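PDB 2RKV: trichothecene 3-O-acetyltransferase, which catalyses transfer of an acetyl group from acetyl coenzyme A to the 3-hydroxyl of trichothecene mycotoxins such as deoxynivalenol and T-2. Local coordinates for residues 18-22 / 117-123; 105-111 / 398-404; 80-84 / 136-140. One frame throughout, in Å; residues are numbered along the deposited sequence. Where two conformers were deposited one is given.

In the fold
All three contacts reach one five-stranded mixed sheet. Contact 3 joins its edge strand 83-88 to 137-144, contact 1 lays a loop against the start of strand 20-28, and contact 2 fixes a loop to the opposite edge strand 399-401. Contact 1 is buried, nearest the chain's centre (about 12 Å between centres) and borders bound T-2. Contact 2, about 14 Å out, is partly buried, while contact 3, about 19 Å out, is largely buried, R83 excepted. Chemistry follows place: a polar network in contact 1, arginine-to-carbonyl bonds and ring faces in contact 2, aliphatic packing with waters in contact 3. R402 of contact 2 bonds Q22 and T121 of contact 1, whose P118 packs on L138 of contact 3.

Contact 1: 18-22 / 117-123; sequences SIYTQ and APRKTLP. With ZBA (12,13-Epoxytrichothec-9-ene-3,4,8,15-tetrol-4,15-diacetate-8-isovalerate), chain D.
S18 is a turn residue (psi near 0°); from I19 the chain is extended into strand 20-28. The loop 117-123 passes in the antiparallel sense, R119 and K120 extended (psi about 150°) and T121 kinked to helical phi/psi (-62/-47). S18 faces P123, I19 faces L122 and Y20 faces T121, with CA-CA distances of 6.0, 5.3 and 4.6 Å. The direct backbone bond runs from Y20 N to T121 O (3.0 Å, 168° at the hydrogen); I19 CA also approaches T121 O at 3.4 Å. The buried Y20 O has no hydrogen-bond partner in the model, and T121 CA lies 3.4 Å from it in a CA-H...O contact. Q22 points toward the loop (chi1 m, chi2 t), so that its NE2 donates to R119 O (2.8 Å). Outside the segments, E113 meets Q22 NE2, T121 N and K120 NZ, the last a salt bridge, and R402 satisfies Q22 OE1 and T121 OG1. N153 also donates to R119 O, while R119 NH2 and Y20 OH find the carbonyls of P133 and P135. R119, nearly all-trans, lays its CD over the Y20 ring, 4.1 Å from the centroid and 27° off the normal, a CH-pi contact. Water 1 donates to S18 O (2.6 Å) and weakly accepts from R119 NH1 (3.4 Å). I19 CG1 and L122 CD2 touch at 4.4 Å. I19 CD1 is 3.5 Å from O17 of the toxin and L122 CD2 3.9 Å from its C48, so strand start and loop together form an apolar wall of the trichothecene pocket in this BAHD acetyltransferase.

Contact 2: 105-111 / 398-404; sequences GYPMAMF and ETVRRPI
Y106 lays its ring over T399, whose CB sits 4.1 Å from the ring centroid and 16° off the normal, a CH-pi contact. Beyond it, Y106 OH donates to E398 OE2 (2.6 Å), a carboxylate oxygen that also forms a salt bridge with R102. G105 ends helix 98-104 in a Schellman motif (phi/psi 72/35), and Y106 too has positive phi (58/59), with chi1 m. That turn presents two carbonyls to R401: NE donates to Y106 O (3.0 Å, 169°), while NH2 makes weak bonds to G105 O (2.9 Å) and Y106 O (3.4 Å). The nearest CA pairs are Y106 with T399 (7.4 Å), M108 with I404 (5.4 Å) and F111 with P403 (4.7 Å): both chains head broadly the same way as far as M108 and I404, then a 3-10 turn brings F111 back beside P403. Strand 399-401, hydrogen-bonded to S24 and L26, comes from the C-terminal half of the chain and edges a five-stranded sheet built otherwise from residues 20-155, consistent with the two-domain BAHD fold. Its R401 also has its CB over the F111 ring, 3.9 Å from the centroid and 17° off the normal (F111 chi1 m). The turn, 108-110, is held by M110 N to P107 O (3.0 Å) and F111 N to M108 O (2.9 Å), after which F111 O accepts I404 N at 2.9 Å. M108, all-trans, sets CG 3.7 Å from I404 CB, and both side chains touch W231 of the other large sheet. R402 folds NH1 onto P403 O (2.8 Å) and continues to Q22 and T121.

Contact 3: 80-84 / 136-140; sequences DVPRV and VILLQ
L139 and R83 have the most area covered, with V84 and P82 close behind. Segments 80-84 and 136-140 run parallel, R83 opposite L138 (CA-CA 5.4 Å) and V84 opposite L139 (4.5 Å). L139 N donates to R83 O (2.9 Å, 157°), and V84 CA approaches L139 O at 3.3 Å. Ahead of this bond the strands splay, and water 2 bridges R83 N (2.9 Å) and I137 O (2.8 Å); on its other side water 3 links R83 O and L139 O (both 2.9 Å). This is where edge strand 83-88 joins 137-144 in the five-stranded mixed sheet. On one face L139 (chi1 m) packs its CB against V84 CG2 (3.7 Å; V84 chi1 p), and its side chain meets F42 and L46 of helix 35-52. P82 wedges in beside this pair, its CB 3.9 Å from L139 CD1 and its CG 3.8 Å from I137 CD1. On the other face R83 CB lies 3.8 Å from L138 CD2, before the arginine's extended end leads away to a salt bridge with E79.

Contact 1: 18-22 / 117-123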
loop_
_atom_site.group_PDB
_atom_site.type_symbol
_atom_site.label_atom_id
_atom_site.label_comp_id
_atom_site.label_asym_id
_atom_site.label_seq_id
_atom_site.Cartn_x
_atom_site.Cartn_y
_atom_site.Cartn_z
ATOM N N SER A 18 0.309 13.862 0.656
ATOM C CA SER A 18 1.758 14.127 0.648
ATOM C C SER A 18 2.629 12.897 0.319
ATOM O O SER A 18 3.868 12.989 0.272
ATOM C CB SER A 18 2.188 14.717 1.998
ATOM O OG SER A 18 1.896 13.818 3.056
ATOM N N ILE A 19 1.978 11.765 0.072
ATOM C CA ILE A 19 2.647 10.468 -0.043
ATOM C C ILE A 19 2.533 9.898 -1.457
ATOM O O ILE A 19 1.510 10.074 -2.115
ATOM C CB ILE A 19 2.030 9.453 0.959
ATOM C CG1 ILE A 19 2.401 9.822 2.402
ATOM C CG2 ILE A 19 2.467 8.021 0.648
ATOM C CD1 ILE A 19 1.638 9.006 3.451
ATOM N N TYR A 20 3.592 9.220 -1.896
ATOM C CA TYR A 20 3.552 8.371 -3.082
ATOM C C TYR A 20 3.726 6.901 -2.720
ATOM O O TYR A 20 4.670 6.532 -2.004
ATOM C CB TYR A 20 4.625 8.787 -4.089
ATOM C CG TYR A 20 4.195 9.949 -4.945
ATOM C CD1 TYR A 20 4.323 11.261 -4.495
ATOM C CD2 TYR A 20 3.631 9.729 -6.204
ATOM C CE1 TYR A 20 3.910 12.337 -5.289
ATOM C CE2 TYR A 20 3.221 10.796 -7.008
ATOM C CZ TYR A 20 3.354 12.088 -6.543
ATOM O OH TYR A 20 2.943 13.133 -7.339
ATOM N N THR A 21 2.815 6.063 -3.217
ATOM C CA THR A 21 2.938 4.609 -3.086
ATOM C C THR A 21 3.817 4.066 -4.206
ATOM O O THR A 21 3.525 4.299 -5.382
ATOM C CB THR A 21 1.566 3.908 -3.171
ATOM O OG1 THR A 21 0.694 4.435 -2.162
ATOM C CG2 THR A 21 1.717 2.389 -2.994
ATOM N N GLN A 22 4.875 3.338 -3.842
ATOM C CA GLN A 22 5.792 2.749 -4.824
ATOM C C GLN A 22 5.667 1.233 -4.864
ATOM O O GLN A 22 5.455 0.588 -3.842
ATOM C CB GLN A 22 7.253 3.086 -4.495
ATOM C CG GLN A 22 7.537 4.558 -4.227
ATOM C CD GLN A 22 8.813 4.747 -3.434
ATOM O OE1 GLN A 22 9.180 3.893 -2.618
ATOM N NE2 GLN A 22 9.491 5.870 -3.653
ATOM N N ALA A 117 13.391 4.350 -7.933
ATOM C CA ALA A 117 12.086 5.027 -7.989
ATOM C C ALA A 117 12.219 6.459 -8.526
ATOM O O ALA A 117 13.244 7.108 -8.299
ATOM C CB ALA A 117 11.413 5.029 -6.615
ATOM N N PRO A 118 11.183 6.956 -9.233
ATOM C CA PRO A 118 11.225 8.310 -9.813
ATOM C C PRO A 118 10.967 9.444 -8.815
ATOM O O PRO A 118 11.228 10.613 -9.128
ATOM C CB PRO A 118 10.109 8.268 -10.862
ATOM C CG PRO A 118 9.132 7.293 -10.315
ATOM C CD PRO A 118 9.921 6.258 -9.557
ATOM N N ARG A 119 10.460 9.107 -7.633
ATOM C CA ARG A 119 10.172 10.090 -6.592
ATOM C C ARG A 119 10.111 9.358 -5.254
ATOM O O ARG A 119 9.724 8.196 -5.203
ATOM C CB ARG A 119 8.835 10.799 -6.869
ATOM C CG ARG A 119 8.411 11.777 -5.774
ATOM C CD ARG A 119 7.424 12.795 -6.302
ATOM N NE ARG A 119 6.925 13.684 -5.257
ATOM C CZ ARG A 119 6.308 14.843 -5.490
ATOM N NH1 ARG A 119 5.872 15.581 -4.481
ATOM N NH2 ARG A 119 6.140 15.272 -6.736
ATOM N N LYS A 120 10.490 10.040 -4.178
ATOM C CA LYS A 120 10.449 9.426 -2.847
ATOM C C LYS A 120 9.019 9.200 -2.366
ATOM O O LYS A 120 8.087 9.883 -2.798
ATOM C CB LYS A 120 11.229 10.269 -1.840
ATOM C CG LYS A 120 12.738 10.223 -2.063
ATOM C CD LYS A 120 13.487 11.207 -1.159
ATOM C CE LYS A 120 13.322 10.854 0.316
ATOM N NZ LYS A 120 14.006 9.575 0.665
ATOM N N THR A 121 8.856 8.225 -1.473
ATOM C CA THR A 121 7.577 7.944 -0.834
ATOM C C THR A 121 7.077 9.129 -0.003
ATOM O O THR A 121 5.905 9.519 -0.087
ATOM C CB THR A 121 7.702 6.709 0.074
ATOM O OG1 THR A 121 7.966 5.552 -0.731
ATOM C CG2 THR A 121 6.421 6.498 0.868
ATOM N N LEU A 122 7.977 9.688 0.803
ATOM C CA LEU A 122 7.633 10.754 1.725
ATOM C C LEU A 122 8.027 12.116 1.156
ATOM O O LEU A 122 8.903 12.187 0.292
ATOM C CB LEU A 122 8.302 10.507 3.086
ATOM C CG LEU A 122 7.940 9.172 3.752
ATOM C CD1 LEU A 122 8.787 8.909 5.006
ATOM C CD2 LEU A 122 6.437 9.060 4.066
ATOM N N PRO A 123 7.369 13.200 1.631
ATOM C CA PRO A 123 7.682 14.559 1.183
ATOM C C PRO A 123 8.997 15.060 1.785
ATOM O O PRO A 123 9.004 16.000 2.588
ATOM C CB PRO A 123 6.495 15.378 1.699
ATOM C CG PRO A 123 6.052 14.652 2.922
ATOM C CD PRO A 123 6.259 13.188 2.608
HETATM O O18 ZBA D . 2.440 6.321 8.224
HETATM C C44 ZBA D . 2.313 7.096 7.366
HETATM C C45 ZBA D . 2.474 8.568 7.481
HETATM C C46 ZBA D . 3.732 9.020 6.900
HETATM C C48 ZBA D . 4.848 8.388 7.557
HETATM C C47 ZBA D . 4.075 10.472 7.040
HETATM O O17 ZBA D . 2.030 6.706 6.119
HETATM C C31 ZBA D . 2.053 5.320 5.745
HETATM C C30 ZBA D . 0.760 4.637 6.043
HETATM C C32 ZBA D . 2.455 5.302 4.318
HETATM C C39 ZBA D . 3.834 5.863 4.055
HETATM C C33 ZBA D . 1.658 4.872 3.389
HETATM C C34 ZBA D . 0.301 4.332 3.629
HETATM O O10 ZBA D . 0.476 2.901 3.631
HETATM C C29 ZBA D . -0.324 4.755 4.972
HETATM C C38 ZBA D . -0.768 6.209 4.854
HETATM O O12 ZBA D . -0.761 6.836 6.127
HETATM C C40 ZBA D . -1.691 7.711 6.472
HETATM C C41 ZBA D . -1.424 8.233 7.864
HETATM O O13 ZBA D . -2.589 8.035 5.856
HETATM C C28 ZBA D . -1.575 3.829 5.279
HETATM C C37 ZBA D . -2.384 4.259 6.519
HETATM C C35 ZBA D . -1.052 2.401 5.366
HETATM C C25 ZBA D . -0.643 2.133 3.964
HETATM C C36 ZBA D . -0.768 1.606 6.526
HETATM O O11 ZBA D . -2.011 1.467 5.881
HETATM C C27 ZBA D . -2.460 3.692 3.995
HETATM C C26 ZBA D . -1.869 2.536 3.208
HETATM O O16 ZBA D . -1.598 2.861 1.873
HETATM O O14 ZBA D . -3.752 3.288 4.458
HETATM C C42 ZBA D . -4.912 3.514 3.851
HETATM O O15 ZBA D . -5.949 3.145 4.298
HETATM C C43 ZBA D . -4.726 4.192 2.595
HETATM O O HOH W 1 5.312 13.759 -1.726
#

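Contact 2: 105-111 / 398-404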
loop_
_atom_site.group_PDB
_atom_site.type_symbol
_atom_site.label_atom_id
_atom_site.label_comp_id
_atom_site.label_asym_id
_atom_site.label_seq_id
_atom_site.Cartn_x
_atom_site.Cartn_y
_atom_site.Cartn_z
ATOM N N GLY A 105 17.572 -13.349 -2.323
ATOM C CA GLY A 105 16.122 -13.540 -2.236
ATOM C C GLY A 105 15.303 -12.264 -2.356
ATOM O O GLY A 105 14.243 -12.134 -1.737
ATOM N N TYR A 106 15.786 -11.326 -3.175
ATOM C CA TYR A 106 15.077 -10.067 -3.453
ATOM C C TYR A 106 14.776 -9.222 -2.197
ATOM O O TYR A 106 13.617 -8.883 -1.920
ATOM C CB TYR A 106 13.793 -10.327 -4.269
ATOM C CG TYR A 106 13.933 -11.410 -5.312
ATOM C CD1 TYR A 106 13.476 -12.708 -5.060
ATOM C CD2 TYR A 106 14.541 -11.155 -6.548
ATOM C CE1 TYR A 106 13.608 -13.717 -6.004
ATOM C CE2 TYR A 106 14.671 -12.161 -7.509
ATOM C CZ TYR A 106 14.210 -13.444 -7.220
ATOM O OH TYR A 106 14.318 -14.462 -8.139
ATOM N N PRO A 107 15.827 -8.833 -1.450
ATOM C CA PRO A 107 15.609 -8.045 -0.237
ATOM C C PRO A 107 15.176 -6.612 -0.517
ATOM O O PRO A 107 15.520 -6.045 -1.561
ATOM C CB PRO A 107 16.989 -8.049 0.437
ATOM C CG PRO A 107 17.936 -8.188 -0.678
ATOM C CD PRO A 107 17.260 -9.079 -1.691
ATOM N N MET A 108 14.442 -6.033 0.433
ATOM C CA MET A 108 13.983 -4.655 0.314
ATOM C C MET A 108 15.143 -3.680 0.113
ATOM O O MET A 108 15.021 -2.694 -0.619
ATOM C CB MET A 108 13.180 -4.255 1.546
ATOM C CG MET A 108 12.203 -3.124 1.288
ATOM S SD MET A 108 11.278 -2.777 2.780
ATOM C CE MET A 108 9.860 -1.877 2.129
ATOM N N ALA A 109 16.270 -3.973 0.763
ATOM C CA ALA A 109 17.454 -3.118 0.689
ATOM C C ALA A 109 18.004 -2.971 -0.735
ATOM O O ALA A 109 18.691 -1.988 -1.032
ATOM C CB ALA A 109 18.543 -3.633 1.643
ATOM N N MET A 110 17.718 -3.943 -1.601
ATOM C CA MET A 110 18.160 -3.878 -3.004
ATOM C C MET A 110 17.193 -3.121 -3.921
ATOM O O MET A 110 17.454 -2.978 -5.122
ATOM C CB MET A 110 18.438 -5.279 -3.557
ATOM C CG MET A 110 19.756 -5.881 -3.062
ATOM S SD MET A 110 20.021 -7.528 -3.718
ATOM C CE MET A 110 21.489 -7.987 -2.796
ATOM N N PHE A 111 16.086 -2.647 -3.348
ATOM C CA PHE A 111 15.141 -1.787 -4.062
ATOM C C PHE A 111 15.163 -0.412 -3.398
ATOM O O PHE A 111 14.193 0.011 -2.762
ATOM C CB PHE A 111 13.716 -2.376 -4.034
ATOM C CG PHE A 111 13.567 -3.682 -4.752
ATOM C CD1 PHE A 111 13.130 -3.718 -6.081
ATOM C CD2 PHE A 111 13.842 -4.887 -4.103
ATOM C CE1 PHE A 111 12.972 -4.937 -6.752
ATOM C CE2 PHE A 111 13.694 -6.107 -4.762
ATOM C CZ PHE A 111 13.252 -6.136 -6.089
ATOM N N GLU A 398 9.529 -11.660 -12.071
ATOM C CA GLU A 398 10.242 -12.638 -11.262
ATOM C C GLU A 398 9.969 -12.396 -9.778
ATOM O O GLU A 398 9.914 -13.344 -8.977
ATOM C CB GLU A 398 11.741 -12.564 -11.573
ATOM C CG GLU A 398 12.602 -13.475 -10.738
ATOM C CD GLU A 398 13.999 -13.636 -11.317
ATOM O OE1 GLU A 398 14.134 -13.717 -12.557
ATOM O OE2 GLU A 398 14.959 -13.686 -10.525
ATOM N N THR A 399 9.800 -11.120 -9.426
ATOM C CA THR A 399 9.328 -10.717 -8.106
ATOM C C THR A 399 8.613 -9.367 -8.179
ATOM O O THR A 399 8.764 -8.620 -9.154
ATOM C CB THR A 399 10.459 -10.676 -7.031
ATOM O OG1 THR A 399 9.871 -10.630 -5.718
ATOM C CG2 THR A 399 11.383 -9.453 -7.216
ATOM N N VAL A 400 7.838 -9.074 -7.137
ATOM C CA VAL A 400 7.098 -7.822 -7.014
ATOM C C VAL A 400 7.327 -7.335 -5.590
ATOM O O VAL A 400 6.838 -7.944 -4.638
ATOM C CB VAL A 400 5.585 -8.024 -7.255
ATOM C CG1 VAL A 400 4.840 -6.705 -7.113
ATOM C CG2 VAL A 400 5.337 -8.665 -8.630
ATOM N N ARG A 401 8.099 -6.265 -5.447
ATOM C CA ARG A 401 8.551 -5.798 -4.135
ATOM C C ARG A 401 8.395 -4.292 -3.963
ATOM O O ARG A 401 8.579 -3.520 -4.914
ATOM C CB ARG A 401 10.032 -6.152 -3.909
ATOM C CG ARG A 401 10.402 -7.628 -4.058
ATOM C CD ARG A 401 9.750 -8.504 -2.979
ATOM N NE ARG A 401 10.710 -9.466 -2.438
ATOM C CZ ARG A 401 10.427 -10.718 -2.083
ATOM N NH1 ARG A 401 9.204 -11.219 -2.241
ATOM N NH2 ARG A 401 11.391 -11.485 -1.580
ATOM N N ARG A 402 8.060 -3.876 -2.742
ATOM C CA ARG A 402 8.030 -2.465 -2.412
ATOM C C ARG A 402 9.443 -1.936 -2.158
ATOM O O ARG A 402 10.200 -2.538 -1.373
ATOM C CB ARG A 402 7.170 -2.200 -1.175
ATOM C CG ARG A 402 6.699 -0.766 -1.156
ATOM C CD ARG A 402 6.603 -0.117 0.220
ATOM N NE ARG A 402 6.037 1.223 0.048
ATOM C CZ ARG A 402 6.718 2.276 -0.417
ATOM N NH1 ARG A 402 8.009 2.170 -0.722
ATOM N NH2 ARG A 402 6.104 3.443 -0.579
ATOM N N PRO A 403 9.803 -0.801 -2.792
ATOM C CA PRO A 403 11.073 -0.143 -2.436
ATOM C C PRO A 403 11.228 0.213 -0.955
ATOM O O PRO A 403 10.260 0.575 -0.270
ATOM C CB PRO A 403 11.048 1.142 -3.282
ATOM C CG PRO A 403 10.269 0.724 -4.512
ATOM C CD PRO A 403 9.129 -0.089 -3.894
ATOM N N ILE A 404 12.459 0.111 -0.474
ATOM C CA ILE A 404 12.798 0.595 0.856
ATOM C C ILE A 404 12.780 2.129 0.887
ATOM O O ILE A 404 13.153 2.792 -0.088
ATOM C CB ILE A 404 14.174 0.033 1.328
ATOM C CG1 ILE A 404 14.334 0.173 2.844
ATOM C CG2 ILE A 404 15.343 0.673 0.563
ATOM C CD1 ILE A 404 15.458 -0.689 3.424
#

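Contact 3: 80-84 / 136-140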
loop_
_atom_site.group_PDB
_atom_site.type_symbol
_atom_site.label_atom_id
_atom_site.label_comp_id
_atom_site.label_asym_id
_atom_site.label_seq_id
_atom_site.Cartn_x
_atom_site.Cartn_y
_atom_site.Cartn_z
ATOM N N ASP A 80 1.595 15.736 -21.497
ATOM C CA ASP A 80 0.899 14.933 -22.513
ATOM C C ASP A 80 0.768 13.459 -22.129
ATOM O O ASP A 80 -0.259 12.827 -22.385
ATOM C CB ASP A 80 1.609 15.049 -23.872
ATOM C CG ASP A 80 1.419 16.412 -24.519
ATOM O OD1 ASP A 80 0.534 17.181 -24.085
ATOM O OD2 ASP A 80 2.161 16.708 -25.477
ATOM N N VAL A 81 1.825 12.925 -21.522
ATOM C CA VAL A 81 1.866 11.537 -21.081
ATOM C C VAL A 81 2.417 11.469 -19.652
ATOM O O VAL A 81 3.078 12.415 -19.200
ATOM C CB VAL A 81 2.736 10.668 -22.031
ATOM C CG1 VAL A 81 2.128 10.631 -23.436
ATOM C CG2 VAL A 81 4.186 11.167 -22.063
ATOM N N PRO A 82 2.136 10.366 -18.923
ATOM C CA PRO A 82 2.798 10.227 -17.623
ATOM C C PRO A 82 4.310 10.145 -17.815
ATOM O O PRO A 82 4.765 9.558 -18.799
ATOM C CB PRO A 82 2.275 8.885 -17.104
ATOM C CG PRO A 82 1.009 8.647 -17.848
ATOM C CD PRO A 82 1.263 9.214 -19.210
ATOM N N ARG A 83 5.066 10.746 -16.900
ATOM C CA ARG A 83 6.529 10.766 -16.994
ATOM C C ARG A 83 7.137 9.404 -16.701
ATOM O O ARG A 83 6.846 8.801 -15.659
ATOM C CB ARG A 83 7.120 11.767 -16.004
ATOM C CG ARG A 83 6.846 13.230 -16.328
ATOM C CD ARG A 83 7.343 14.121 -15.204
ATOM N NE ARG A 83 7.340 15.531 -15.589
ATOM C CZ ARG A 83 7.822 16.521 -14.841
ATOM N NH1 ARG A 83 8.351 16.268 -13.650
ATOM N NH2 ARG A 83 7.774 17.768 -15.285
ATOM N N VAL A 84 7.982 8.933 -17.615
ATOM C CA VAL A 84 8.856 7.789 -17.341
ATOM C C VAL A 84 10.316 8.237 -17.393
ATOM O O VAL A 84 10.717 9.001 -18.273
ATOM C CB VAL A 84 8.582 6.556 -18.268
ATOM C CG1 VAL A 84 8.938 6.844 -19.713
ATOM C CG2 VAL A 84 9.330 5.304 -17.760
ATOM N N VAL A 136 0.056 12.483 -11.086
ATOM C CA VAL A 136 -0.823 11.400 -10.668
ATOM C C VAL A 136 -0.047 10.078 -10.598
ATOM O O VAL A 136 -0.156 9.333 -9.614
ATOM C CB VAL A 136 -2.037 11.275 -11.617
ATOM C CG1 VAL A 136 -2.766 9.949 -11.406
ATOM C CG2 VAL A 136 -2.980 12.434 -11.390
ATOM N N ILE A 137 0.718 9.796 -11.647
ATOM C CA ILE A 137 1.588 8.612 -11.669
ATOM C C ILE A 137 2.949 8.946 -12.249
ATOM O O ILE A 137 3.082 9.839 -13.081
ATOM C CB ILE A 137 0.989 7.394 -12.434
ATOM C CG1 ILE A 137 0.485 7.779 -13.829
ATOM C CG2 ILE A 137 -0.086 6.699 -11.612
ATOM C CD1 ILE A 137 0.364 6.587 -14.775
ATOM N N LEU A 138 3.974 8.246 -11.765
ATOM C CA LEU A 138 5.332 8.398 -12.270
ATOM C C LEU A 138 5.932 7.015 -12.441
ATOM O O LEU A 138 5.663 6.124 -11.636
ATOM C CB LEU A 138 6.198 9.212 -11.303
ATOM C CG LEU A 138 5.879 10.698 -11.111
ATOM C CD1 LEU A 138 6.625 11.247 -9.909
ATOM C CD2 LEU A 138 6.236 11.505 -12.355
ATOM N N LEU A 139 6.740 6.838 -13.486
ATOM C CA LEU A 139 7.323 5.524 -13.797
ATOM C C LEU A 139 8.846 5.609 -13.928
ATOM O O LEU A 139 9.384 6.647 -14.298
ATOM C CB LEU A 139 6.713 4.995 -15.094
ATOM C CG LEU A 139 5.187 4.936 -14.913
ATOM C CD1 LEU A 139 4.462 5.973 -15.777
ATOM C CD2 LEU A 139 4.625 3.533 -15.039
ATOM N N GLN A 140 9.530 4.513 -13.612
ATOM C CA GLN A 140 10.967 4.421 -13.833
ATOM C C GLN A 140 11.309 3.036 -14.363
ATOM O O GLN A 140 10.883 2.018 -13.799
ATOM C CB GLN A 140 11.751 4.740 -12.553
ATOM C CG GLN A 140 13.277 4.826 -12.762
ATOM C CD GLN A 140 13.945 5.758 -11.774
ATOM O OE1 GLN A 140 13.484 6.877 -11.559
ATOM N NE2 GLN A 140 15.046 5.300 -11.173
HETATM O O HOH W 2 3.605 11.985 -14.776
HETATM O O HOH W 3 8.974 9.443 -13.776
#